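Long-range contacts in DNA replication and repair protein RecF (Caldanaerobacter subterraneus subsp. tengcongensis, PDB 5Z69), which probably binds ATP and single-stranded DNA, acting as a recombination mediator of the RecFOR pathway in DNA repair and taking part in replication and the SOS response: residues V15-N20 and E72-V77; L52-R57 and F120-F125; L10-V15 and R78-S83; K316-L321 and G342-I347. One frame throughout, in Å; residues are numbered along the deposited sequence. Where two conformers were deposited one is given.

Contact 1: residues V15-N20 and E72-V77; sequences VDNFRN and EEYFYV. With AGS (phosphothiophosphoric acid-adenylate ester), chain C.
Phe-18 turns the edge of its ring into the face of Phe-75, a T-shaped pair with centroids 5.2 Å apart and planes at 87°. Phe-18 CD1 is the atom that leads, sitting 3.7 Å from Phe-75 CD1, and the same carbon also packs on Val-77 CG2. Phe-75 CG lies between its own backbone N and carbonyl carbon (chi1 74°), which carries the base of the ring toward Phe-18. Tyr-74 works on the other side of the strand: its hydroxyl donates to Asp-16 OD2 at 2.8 Å, arriving on the syn side but 35° out of the carboxylate plane, with ring and carboxylate nearly perpendicular. Asn-17 ND2 stands over one face of the Tyr-74 ring, offset toward the rim, and gives a weak bond to Tyr-74 O at 3.4 Å. An alanine in place of Tyr-74 would probably leave the Asp-16 carboxylate without its hydroxyl donor and Asn-17 ND2 without the ring beneath it. These groups sit where the antiparallel pairing of strands 9-16 and 74-83 runs out: Asp-16 and Tyr-76 form a hydrogen-bonded pair, with Asp-16 N 2.9 Å from Tyr-76 O, and beyond it the first chain turns off toward the nucleotide. A water joins Asn-17 ND2 to Glu-72 OE2. Past the turn, Arg-19 NH1 donates to N7 of the bound ATP analogue AGS at 3.2 Å, with AGS N7 near the guanidinium plane; Glu-48, by a salt bridge to NE, and Ser-62, by a hydrogen bond to NH2, take the rest of the Arg-19 guanidinium.

Contact 2: residues L52-R57 and F120-F125; sequences LLSMGR and FLTVIF
Ser-54 OG, near the end of helix 43-55, is gripped by two hydrogen bonds at once. It donates to Phe-120 O at 2.6 Å and accepts from Thr-122 OG1 at 2.7 Å, so one small hydroxyl spans the two residues that flank Leu-121. The donor stands above the Phe-120 carbonyl plane, 46° out of it. OG reaches both partners because it lies anti to its own carbonyl carbon (chi1 -69°), and it also comes within 3.3 Å of Phe-120 CD2, obliquely to the ring. Leu-53 CB meets the same ring carbon at 3.8 Å, which makes CD2 the ring atom nearest both helix residues.

A water adds a further tie, donating to Leu-53 O and accepting from Phe-120 N at 2.9 Å. In the next shell, Thr-122 OG1 is also bonded to Arg-51 NH1, from about one turn earlier in the same helix. The Phe-120 ring rests on Val-81 and Val-318, and strand 122-125 pairs with 318-321 at the rim of the mixed sheet. The contact thus fastens the C-terminal end of helix 43-55, whose first residues belong to the P-loop, to the edge strand of the nucleotide-binding core. With Ser-54, Phe-120 and Thr-122 all buried, the polar chain running from Arg-51 through both hydroxyls to Phe-120 O satisfies groups otherwise costly to bury, and is likely to fix the rotation of both hydroxyls.

Contact 3: residues L10-V15 and R78-S83; sequences LKEIFV and RGLVRS
Leu-10 to Phe-14 pair antiparallel with Arg-78 to Val-81, the short strand axes 4.7 Å apart, and the register slips by one residue between Leu-10 and Glu-12 in a beta bulge. Lys-11 N reaches Leu-80 O at 2.8 Å, and Leu-80 N bonds back to Glu-12 O, so Leu-80 faces both Lys-11 and Glu-12 across the bulge. On one face Glu-12 and Leu-80 run alongside each other in the same direction, with Glu-12 CD 3.4 Å from Leu-80 CD1. Glu-12 CG sits between the backbone N and the carbonyl carbon (chi1 72°), which lays it 3.8 Å from Leu-80 CG. A water donates to Glu-12 OE2 at 2.7 Å and, in the conformer described, is weakly bonded to Arg-78 NH1. An alanine at Glu-12 would probably leave Leu-80 CD1 without this cover and the water without its carboxylate. In that conformer Arg-78 NH1 approaches Phe-14 CB. On the other face Leu-10 CD1 meets Val-81 CG1 at 3.7 Å and passes close to Gly-79 CA. That face looks onto helix 43-55, where Leu-10 rests on Ile-50, and Ile-13 on Ile-50 and Leu-53, while strands 24-27 and 86-96 flank the pair in the antiparallel sheet.

Contact 4: residues K316-L321 and G342-I347; sequences KPVLLL and GFQSFI
Lys-316 folds its chain over one face of the Phe-343 ring, crossing it at about a right angle. From CB, CG is anti to the backbone N (chi1 -179°) and touches Phe-343 CE1 at 3.5 Å; CD lies above the ring in a CH-pi contact and 3.3 Å from Gly-342 O. The chain bends at chi3 and chi4, CE stays near that carbonyl, and NZ ends over the face, 4.0 Å from the ring centroid in a cation-pi contact, while Glu-310 takes it in a salt bridge. The opposite face belongs to Leu-319, whose CD2 is 3.6 Å from the centroid. Pro-317 O comes in plane at the ring's edge, and a water links Pro-317 O to Gln-344 N. Beyond the ring the chains become parallel strands of the P-loop NTPase core: Leu-319 N donates to Gln-344 O, Phe-346 N to Leu-319 O at 2.8 Å, and Leu-321 N to Phe-346 O. Phe-346 runs alongside Leu-320, CD2 to CD2 at 3.6 Å, and Val-318 CG1 meets the edge of the Phe-346 ring. Clamped between a leucine methyl and the lysine chain, the Phe-343 ring probably adds a weak attraction for an ammonium stabilised mainly by Glu-310.

From the N terminus, strand 9-16 comes first and pairs with 74-83 in both contact 3 and contact 1. Contact 3 closes the longer loop, and contact 1, further along the first strand and earlier on the second, lies within it; they share Val-15. Helix 43-55 falls inside both loops and leaves them in contact 2 to meet residues 120-125, so contact 2 crosses both. Leu-53 packs on Val-77 and Gly-79, binding the helix to the antiparallel sheet. Contact 4 follows in series, closing a short loop in the mixed sheet: its strand 318-321 adjoins 122-125 of contact 2, and Gln-344 OE1 reaches Leu-10 N of contact 3, joining the two sheets.

Contact 1: residues V15-N20 and E72-V77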
# COMPACT_ATOMS: atom_id res chain seq x y z
N VAL A 15 -8.81 24.15 -36.71
CA VAL A 15 -8.22 22.82 -36.82
C VAL A 15 -7.88 22.46 -38.26
O VAL A 15 -8.70 22.59 -39.16
CB VAL A 15 -9.14 21.74 -36.20
CG1 VAL A 15 -9.17 21.89 -34.68
CG2 VAL A 15 -10.56 21.85 -36.78
N ASP A 16 -6.66 21.99 -38.47
CA ASP A 16 -6.16 21.67 -39.80
C ASP A 16 -5.53 20.27 -39.79
O ASP A 16 -4.56 20.04 -39.09
CB ASP A 16 -5.15 22.75 -40.23
CG ASP A 16 -4.62 22.55 -41.65
OD1 ASP A 16 -5.19 21.72 -42.40
OD2 ASP A 16 -3.62 23.23 -41.99
N ASN A 17 -6.09 19.34 -40.57
CA ASN A 17 -5.65 17.93 -40.57
C ASN A 17 -5.67 17.29 -39.19
O ASN A 17 -4.85 16.41 -38.88
CB ASN A 17 -4.24 17.78 -41.15
CG ASN A 17 -4.16 18.13 -42.62
OD1 ASN A 17 -5.14 17.98 -43.36
ND2 ASN A 17 -3.01 18.60 -43.05
N PHE A 18 -6.58 17.73 -38.34
CA PHE A 18 -6.65 17.13 -37.02
C PHE A 18 -7.67 15.99 -37.05
O PHE A 18 -8.84 16.22 -37.30
CB PHE A 18 -7.02 18.16 -35.94
CG PHE A 18 -6.89 17.61 -34.55
CD1 PHE A 18 -5.69 17.72 -33.85
CD2 PHE A 18 -7.95 16.96 -33.94
CE1 PHE A 18 -5.55 17.22 -32.57
CE2 PHE A 18 -7.82 16.44 -32.64
CZ PHE A 18 -6.62 16.57 -31.96
N ARG A 19 -7.20 14.76 -36.81
CA ARG A 19 -8.06 13.58 -36.84
C ARG A 19 -8.93 13.55 -38.12
O ARG A 19 -8.43 13.77 -39.21
CB ARG A 19 -8.94 13.53 -35.58
CG ARG A 19 -8.19 13.32 -34.26
CD ARG A 19 -7.79 11.84 -34.02
NE ARG A 19 -7.45 11.61 -32.62
CZ ARG A 19 -7.10 10.43 -32.11
NH1 ARG A 19 -7.02 9.34 -32.87
NH2 ARG A 19 -6.82 10.32 -30.83
N ASN A 20 -10.23 13.33 -37.96
CA ASN A 20 -11.17 13.34 -39.07
C ASN A 20 -11.80 14.72 -39.25
O ASN A 20 -12.70 14.88 -40.07
CB ASN A 20 -12.28 12.29 -38.83
CG ASN A 20 -13.37 12.78 -37.87
OD1 ASN A 20 -13.08 13.43 -36.85
ND2 ASN A 20 -14.62 12.51 -38.21
N GLU A 72 -1.82 12.48 -44.12
CA GLU A 72 -1.28 13.84 -44.18
C GLU A 72 0.06 13.85 -43.47
O GLU A 72 0.44 12.87 -42.88
CB GLU A 72 -2.26 14.84 -43.57
CG GLU A 72 -3.57 14.92 -44.33
CD GLU A 72 -3.41 15.44 -45.76
OE1 GLU A 72 -4.29 15.14 -46.60
OE2 GLU A 72 -2.42 16.15 -46.05
N GLU A 73 0.79 14.96 -43.55
CA GLU A 73 2.11 14.99 -42.92
C GLU A 73 2.19 15.75 -41.60
O GLU A 73 3.21 15.69 -40.90
CB GLU A 73 3.13 15.57 -43.90
CG GLU A 73 3.53 14.58 -44.98
CD GLU A 73 4.64 15.10 -45.86
OE1 GLU A 73 4.77 16.34 -45.99
OE2 GLU A 73 5.38 14.27 -46.42
N TYR A 74 1.14 16.51 -41.28
CA TYR A 74 1.09 17.32 -40.05
C TYR A 74 -0.33 17.55 -39.60
O TYR A 74 -1.28 17.39 -40.37
CB TYR A 74 1.74 18.70 -40.26
CG TYR A 74 0.88 19.63 -41.11
CD1 TYR A 74 0.97 19.63 -42.50
CD2 TYR A 74 -0.03 20.51 -40.51
CE1 TYR A 74 0.19 20.48 -43.29
CE2 TYR A 74 -0.81 21.35 -41.28
CZ TYR A 74 -0.69 21.34 -42.67
OH TYR A 74 -1.50 22.17 -43.39
N PHE A 75 -0.49 17.97 -38.35
CA PHE A 75 -1.72 18.66 -37.97
C PHE A 75 -1.38 19.99 -37.33
O PHE A 75 -0.25 20.24 -36.89
CB PHE A 75 -2.60 17.81 -37.06
CG PHE A 75 -2.09 17.69 -35.62
CD1 PHE A 75 -2.26 18.73 -34.71
CD2 PHE A 75 -1.51 16.52 -35.18
CE1 PHE A 75 -1.83 18.61 -33.39
CE2 PHE A 75 -1.05 16.39 -33.86
CZ PHE A 75 -1.21 17.42 -32.95
N TYR A 76 -2.38 20.84 -37.24
CA TYR A 76 -2.18 22.16 -36.70
C TYR A 76 -3.44 22.60 -36.00
O TYR A 76 -4.54 22.50 -36.55
CB TYR A 76 -1.81 23.13 -37.83
CG TYR A 76 -1.77 24.60 -37.43
CD1 TYR A 76 -0.69 25.11 -36.72
CD2 TYR A 76 -2.80 25.45 -37.77
CE1 TYR A 76 -0.64 26.47 -36.37
CE2 TYR A 76 -2.75 26.82 -37.43
CZ TYR A 76 -1.65 27.31 -36.75
OH TYR A 76 -1.58 28.63 -36.36
N VAL A 77 -3.27 23.10 -34.77
CA VAL A 77 -4.41 23.63 -34.02
C VAL A 77 -4.06 25.01 -33.50
O VAL A 77 -2.96 25.20 -32.96
CB VAL A 77 -4.79 22.70 -32.84
CG1 VAL A 77 -5.99 23.27 -32.08
CG2 VAL A 77 -5.12 21.29 -33.33
PG AGS C . -17.40 10.43 -28.71
S1G AGS C . -18.40 11.83 -27.79
O2G AGS C . -18.35 9.21 -28.98
O3G AGS C . -16.28 9.96 -27.73
PB AGS C . -17.25 10.53 -31.53
O1B AGS C . -17.85 11.65 -32.31
O2B AGS C . -18.24 9.37 -31.36
O3B AGS C . -16.78 10.99 -30.06
PA AGS C . -14.61 10.62 -32.51
O1A AGS C . -14.77 12.13 -32.27
O2A AGS C . -13.67 9.86 -31.63
O3A AGS C . -16.05 9.93 -32.38
O5' AGS C . -14.26 10.36 -33.99
C5' AGS C . -13.25 9.44 -34.30
C4' AGS C . -13.47 9.11 -35.75
O4' AGS C . -12.41 9.69 -36.53
C3' AGS C . -13.47 7.62 -36.05
O3' AGS C . -14.38 7.32 -37.10
C2' AGS C . -12.00 7.36 -36.39
O2' AGS C . -11.83 6.26 -37.29
C1' AGS C . -11.59 8.67 -37.07
N9 AGS C . -10.20 9.03 -36.86
C8 AGS C . -9.44 8.85 -35.72
N7 AGS C . -8.20 9.25 -35.84
C5 AGS C . -8.12 9.73 -37.13
C6 AGS C . -7.07 10.29 -37.89
N6 AGS C . -5.84 10.48 -37.40
N1 AGS C . -7.32 10.64 -39.17
C2 AGS C . -8.56 10.45 -39.65
N3 AGS C . -9.63 9.93 -39.05
C4 AGS C . -9.34 9.59 -37.78
O HOH W 1 -2.39 19.17 -45.98

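Contact 2: residues L52-R57 and F120-F125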
# COMPACT_ATOMS: atom_id res chain seq x y z
N LEU A 52 -5.91 19.70 -26.04
CA LEU A 52 -4.52 19.79 -26.49
C LEU A 52 -3.88 21.15 -26.18
O LEU A 52 -2.68 21.24 -25.84
CB LEU A 52 -4.46 19.53 -28.01
CG LEU A 52 -3.11 19.72 -28.71
CD1 LEU A 52 -2.24 18.47 -28.46
CD2 LEU A 52 -3.30 19.97 -30.22
N LEU A 53 -4.66 22.22 -26.33
CA LEU A 53 -4.21 23.59 -26.06
C LEU A 53 -3.88 23.80 -24.58
O LEU A 53 -3.11 24.70 -24.24
CB LEU A 53 -5.27 24.64 -26.53
CG LEU A 53 -5.45 25.00 -28.01
CD1 LEU A 53 -5.58 23.76 -28.71
CD2 LEU A 53 -6.74 25.73 -28.28
N SER A 54 -4.44 22.96 -23.70
CA SER A 54 -4.15 23.03 -22.26
C SER A 54 -2.95 22.17 -21.87
O SER A 54 -2.10 22.58 -21.09
CB SER A 54 -5.35 22.57 -21.43
OG SER A 54 -6.43 23.46 -21.50
N MET A 55 -2.90 20.96 -22.40
CA MET A 55 -1.94 19.97 -21.92
C MET A 55 -0.80 19.62 -22.90
O MET A 55 0.21 19.04 -22.50
CB MET A 55 -2.68 18.70 -21.55
CG MET A 55 -3.78 18.90 -20.50
SD MET A 55 -3.12 19.62 -18.98
CE MET A 55 -2.21 18.21 -18.36
N GLY A 56 -0.97 19.96 -24.17
CA GLY A 56 0.04 19.58 -25.14
C GLY A 56 0.06 18.08 -25.44
O GLY A 56 1.06 17.55 -25.92
N ARG A 57 -1.04 17.40 -25.15
CA ARG A 57 -1.14 15.97 -25.47
C ARG A 57 -2.60 15.57 -25.59
O ARG A 57 -3.50 16.37 -25.27
CB ARG A 57 -0.46 15.12 -24.40
CG ARG A 57 -1.21 15.18 -23.09
CD ARG A 57 -0.47 14.43 -22.02
NE ARG A 57 -1.14 14.59 -20.73
CZ ARG A 57 -0.75 14.01 -19.61
NH1 ARG A 57 0.30 13.20 -19.60
NH2 ARG A 57 -1.43 14.23 -18.49
N PHE A 120 -3.86 28.08 -20.91
CA PHE A 120 -5.30 27.85 -21.12
C PHE A 120 -5.74 26.72 -20.20
O PHE A 120 -5.34 25.57 -20.39
CB PHE A 120 -5.57 27.49 -22.58
CG PHE A 120 -7.00 27.08 -22.88
CD1 PHE A 120 -8.06 27.90 -22.54
CD2 PHE A 120 -7.27 25.90 -23.56
CE1 PHE A 120 -9.37 27.55 -22.84
CE2 PHE A 120 -8.58 25.53 -23.87
CZ PHE A 120 -9.64 26.35 -23.49
N LEU A 121 -6.57 27.03 -19.20
CA LEU A 121 -6.99 25.99 -18.23
C LEU A 121 -8.33 25.36 -18.58
O LEU A 121 -9.32 26.06 -18.79
CB LEU A 121 -7.09 26.56 -16.81
CG LEU A 121 -5.80 27.18 -16.29
CD1 LEU A 121 -6.03 27.95 -15.00
CD2 LEU A 121 -4.81 26.04 -16.08
N THR A 122 -8.33 24.04 -18.62
CA THR A 122 -9.54 23.26 -18.82
C THR A 122 -9.62 22.17 -17.75
O THR A 122 -8.61 21.80 -17.17
CB THR A 122 -9.57 22.56 -20.21
OG1 THR A 122 -8.32 21.90 -20.41
CG2 THR A 122 -9.81 23.56 -21.37
N VAL A 123 -10.82 21.67 -17.50
CA VAL A 123 -11.00 20.40 -16.80
C VAL A 123 -11.90 19.56 -17.68
O VAL A 123 -12.93 20.04 -18.13
CB VAL A 123 -11.64 20.58 -15.41
CG1 VAL A 123 -11.83 19.21 -14.72
CG2 VAL A 123 -10.78 21.51 -14.57
N ILE A 124 -11.50 18.33 -17.94
CA ILE A 124 -12.27 17.49 -18.84
C ILE A 124 -12.86 16.33 -18.05
O ILE A 124 -12.16 15.66 -17.30
CB ILE A 124 -11.41 16.96 -20.02
CG1 ILE A 124 -12.21 15.97 -20.86
CG2 ILE A 124 -10.09 16.34 -19.53
CD1 ILE A 124 -11.76 15.94 -22.32
N PHE A 125 -14.17 16.15 -18.20
CA PHE A 125 -14.92 15.09 -17.54
C PHE A 125 -15.26 14.09 -18.62
O PHE A 125 -15.81 14.47 -19.64
CB PHE A 125 -16.21 15.61 -16.88
CG PHE A 125 -16.00 16.67 -15.84
CD1 PHE A 125 -15.70 17.99 -16.20
CD2 PHE A 125 -16.14 16.37 -14.49
CE1 PHE A 125 -15.53 18.97 -15.21
CE2 PHE A 125 -15.97 17.34 -13.51
CZ PHE A 125 -15.66 18.64 -13.87
O HOH W 2 -2.20 25.87 -21.83

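Contact 3: residues L10-V15 and R78-S83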
# COMPACT_ATOMS: atom_id res chain seq x y z
N LEU A 10 -12.53 30.26 -24.53
CA LEU A 10 -12.00 29.94 -25.85
C LEU A 10 -12.86 30.63 -26.87
O LEU A 10 -14.02 30.24 -27.06
CB LEU A 10 -11.98 28.43 -26.07
CG LEU A 10 -11.45 27.95 -27.42
CD1 LEU A 10 -9.95 28.27 -27.57
CD2 LEU A 10 -11.73 26.46 -27.62
N LYS A 11 -12.34 31.67 -27.51
CA LYS A 11 -13.14 32.44 -28.44
C LYS A 11 -13.38 31.62 -29.69
O LYS A 11 -14.47 31.64 -30.26
CB LYS A 11 -12.45 33.75 -28.83
CG LYS A 11 -11.92 34.57 -27.66
CD LYS A 11 -11.34 35.91 -28.16
CE LYS A 11 -10.84 36.77 -27.02
NZ LYS A 11 -10.31 38.05 -27.58
N GLU A 12 -12.35 30.91 -30.11
CA GLU A 12 -12.41 30.20 -31.35
C GLU A 12 -11.29 29.19 -31.40
O GLU A 12 -10.31 29.28 -30.65
CB GLU A 12 -12.29 31.18 -32.56
CG GLU A 12 -10.90 31.73 -32.71
CD GLU A 12 -10.67 32.46 -34.03
OE1 GLU A 12 -11.38 33.45 -34.29
OE2 GLU A 12 -9.78 32.04 -34.80
N ILE A 13 -11.43 28.21 -32.29
CA ILE A 13 -10.35 27.28 -32.54
C ILE A 13 -10.29 27.02 -34.04
O ILE A 13 -11.33 27.03 -34.73
CB ILE A 13 -10.52 25.95 -31.76
CG1 ILE A 13 -9.20 25.17 -31.71
CG2 ILE A 13 -11.62 25.10 -32.38
CD1 ILE A 13 -9.22 23.94 -30.73
N PHE A 14 -9.08 26.80 -34.53
CA PHE A 14 -8.90 26.46 -35.94
C PHE A 14 -8.22 25.10 -35.99
O PHE A 14 -7.18 24.92 -35.36
CB PHE A 14 -8.04 27.50 -36.66
CG PHE A 14 -7.85 27.20 -38.13
CD1 PHE A 14 -8.85 27.55 -39.04
CD2 PHE A 14 -6.70 26.58 -38.59
CE1 PHE A 14 -8.70 27.27 -40.40
CE2 PHE A 14 -6.54 26.30 -39.97
CZ PHE A 14 -7.53 26.63 -40.86
N VAL A 15 -8.81 24.15 -36.71
CA VAL A 15 -8.22 22.82 -36.82
C VAL A 15 -7.88 22.46 -38.26
O VAL A 15 -8.70 22.59 -39.16
CB VAL A 15 -9.14 21.74 -36.20
CG1 VAL A 15 -9.17 21.89 -34.68
CG2 VAL A 15 -10.56 21.85 -36.78
N ARG A 78 -4.98 25.96 -33.67
CA ARG A 78 -4.80 27.32 -33.14
C ARG A 78 -6.03 27.76 -32.39
O ARG A 78 -7.15 27.72 -32.90
CB ARG A 78 -4.52 28.37 -34.22
CG ARG A 78 -4.65 29.80 -33.63
CD ARG A 78 -5.02 30.89 -34.67
NE ARG A 78 -4.23 30.65 -35.84
CZ ARG A 78 -4.66 30.57 -37.10
NH1 ARG A 78 -5.93 30.79 -37.45
NH2 ARG A 78 -3.76 30.28 -38.01
N GLY A 79 -5.82 28.16 -31.14
CA GLY A 79 -6.90 28.66 -30.30
C GLY A 79 -6.64 30.11 -29.94
O GLY A 79 -5.48 30.51 -29.74
N LEU A 80 -7.71 30.88 -29.84
CA LEU A 80 -7.62 32.24 -29.30
C LEU A 80 -8.37 32.21 -27.97
O LEU A 80 -9.53 31.85 -27.91
CB LEU A 80 -8.21 33.28 -30.26
CG LEU A 80 -7.60 33.39 -31.69
CD1 LEU A 80 -8.32 34.45 -32.55
CD2 LEU A 80 -6.11 33.70 -31.67
N VAL A 81 -7.68 32.55 -26.90
CA VAL A 81 -8.31 32.41 -25.59
C VAL A 81 -8.29 33.74 -24.85
O VAL A 81 -7.45 34.61 -25.11
CB VAL A 81 -7.64 31.30 -24.71
CG1 VAL A 81 -7.44 30.00 -25.49
CG2 VAL A 81 -6.33 31.78 -24.11
N ARG A 82 -9.26 33.92 -23.97
CA ARG A 82 -9.26 35.05 -23.06
C ARG A 82 -9.03 34.48 -21.66
O ARG A 82 -9.49 33.38 -21.36
CB ARG A 82 -10.58 35.82 -23.15
CG ARG A 82 -10.69 37.01 -22.21
CD ARG A 82 -11.83 37.95 -22.60
NE ARG A 82 -11.74 39.20 -21.85
CZ ARG A 82 -12.54 40.25 -22.03
NH1 ARG A 82 -13.51 40.21 -22.91
NH2 ARG A 82 -12.37 41.33 -21.29
N SER A 83 -8.30 35.19 -20.81
CA SER A 83 -8.14 34.71 -19.44
C SER A 83 -8.05 35.94 -18.54
O SER A 83 -8.16 37.06 -19.02
CB SER A 83 -6.91 33.80 -19.30
OG SER A 83 -5.70 34.53 -19.37
O HOH W 3 -7.84 32.87 -36.56

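Contact 4: residues K316-L321 and G342-I347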
# COMPACT_ATOMS: atom_id res chain seq x y z
N LYS A 316 -10.78 30.90 -13.49
CA LYS A 316 -11.89 29.97 -13.74
C LYS A 316 -11.71 29.28 -15.09
O LYS A 316 -11.67 29.95 -16.15
CB LYS A 316 -13.23 30.70 -13.69
CG LYS A 316 -14.44 29.80 -13.91
CD LYS A 316 -15.77 30.57 -13.78
CE LYS A 316 -16.06 30.98 -12.36
NZ LYS A 316 -16.35 29.78 -11.51
N PRO A 317 -11.60 27.95 -15.07
CA PRO A 317 -11.27 27.18 -16.28
C PRO A 317 -12.45 26.96 -17.19
O PRO A 317 -13.60 27.19 -16.80
CB PRO A 317 -10.80 25.84 -15.73
CG PRO A 317 -11.56 25.70 -14.46
CD PRO A 317 -11.61 27.08 -13.87
N VAL A 318 -12.16 26.51 -18.41
CA VAL A 318 -13.17 26.06 -19.33
C VAL A 318 -13.50 24.61 -19.01
O VAL A 318 -12.61 23.84 -18.67
CB VAL A 318 -12.70 26.21 -20.79
CG1 VAL A 318 -13.66 25.48 -21.71
CG2 VAL A 318 -12.59 27.73 -21.17
N LEU A 319 -14.77 24.23 -19.12
CA LEU A 319 -15.17 22.87 -18.78
C LEU A 319 -15.42 22.05 -20.06
O LEU A 319 -16.14 22.49 -20.96
CB LEU A 319 -16.41 22.91 -17.86
CG LEU A 319 -16.18 23.06 -16.35
CD1 LEU A 319 -14.98 23.90 -16.00
CD2 LEU A 319 -17.42 23.57 -15.63
N LEU A 320 -14.82 20.86 -20.13
CA LEU A 320 -15.06 19.94 -21.24
C LEU A 320 -15.78 18.65 -20.77
O LEU A 320 -15.27 17.90 -19.92
CB LEU A 320 -13.71 19.59 -21.91
CG LEU A 320 -12.88 20.83 -22.30
CD1 LEU A 320 -11.56 20.35 -22.83
CD2 LEU A 320 -13.61 21.66 -23.30
N LEU A 321 -16.98 18.42 -21.32
CA LEU A 321 -17.80 17.30 -20.87
C LEU A 321 -18.00 16.33 -22.02
O LEU A 321 -18.80 16.57 -22.93
CB LEU A 321 -19.15 17.80 -20.35
CG LEU A 321 -19.17 18.29 -18.90
CD1 LEU A 321 -18.31 19.54 -18.76
CD2 LEU A 321 -20.59 18.59 -18.42
N GLY A 342 -21.49 29.72 -14.32
CA GLY A 342 -20.58 30.79 -14.72
C GLY A 342 -19.38 30.36 -15.57
O GLY A 342 -18.43 31.13 -15.73
N PHE A 343 -19.41 29.14 -16.10
CA PHE A 343 -18.31 28.63 -16.94
C PHE A 343 -18.63 28.67 -18.44
O PHE A 343 -19.78 28.54 -18.84
CB PHE A 343 -17.97 27.16 -16.60
CG PHE A 343 -17.54 26.93 -15.19
CD1 PHE A 343 -16.19 26.84 -14.86
CD2 PHE A 343 -18.49 26.75 -14.18
CE1 PHE A 343 -15.79 26.62 -13.57
CE2 PHE A 343 -18.11 26.52 -12.88
CZ PHE A 343 -16.76 26.46 -12.56
N GLN A 344 -17.60 28.80 -19.28
CA GLN A 344 -17.78 28.33 -20.65
C GLN A 344 -17.64 26.81 -20.59
O GLN A 344 -16.71 26.30 -19.97
CB GLN A 344 -16.76 28.94 -21.62
CG GLN A 344 -16.99 28.50 -23.06
CD GLN A 344 -15.88 28.95 -24.00
OE1 GLN A 344 -14.69 28.85 -23.67
NE2 GLN A 344 -16.25 29.44 -25.17
N SER A 345 -18.57 26.08 -21.20
CA SER A 345 -18.45 24.62 -21.24
C SER A 345 -18.64 24.09 -22.65
O SER A 345 -19.27 24.72 -23.49
CB SER A 345 -19.47 23.95 -20.29
OG SER A 345 -20.80 24.36 -20.61
N PHE A 346 -18.07 22.91 -22.90
CA PHE A 346 -18.22 22.22 -24.16
C PHE A 346 -18.79 20.87 -23.83
O PHE A 346 -18.16 20.09 -23.12
CB PHE A 346 -16.87 22.12 -24.90
CG PHE A 346 -16.36 23.46 -25.39
CD1 PHE A 346 -16.62 23.87 -26.70
CD2 PHE A 346 -15.67 24.31 -24.54
CE1 PHE A 346 -16.18 25.12 -27.14
CE2 PHE A 346 -15.23 25.57 -24.97
CZ PHE A 346 -15.49 25.98 -26.28
N ILE A 347 -20.00 20.62 -24.30
CA ILE A 347 -20.70 19.38 -23.97
C ILE A 347 -21.02 18.57 -25.23
O ILE A 347 -21.64 19.06 -26.17
CB ILE A 347 -22.02 19.67 -23.20
CG1 ILE A 347 -21.73 20.41 -21.89
CG2 ILE A 347 -22.74 18.36 -22.88
CD1 ILE A 347 -22.99 20.79 -21.11
O HOH W 4 -14.94 29.31 -18.10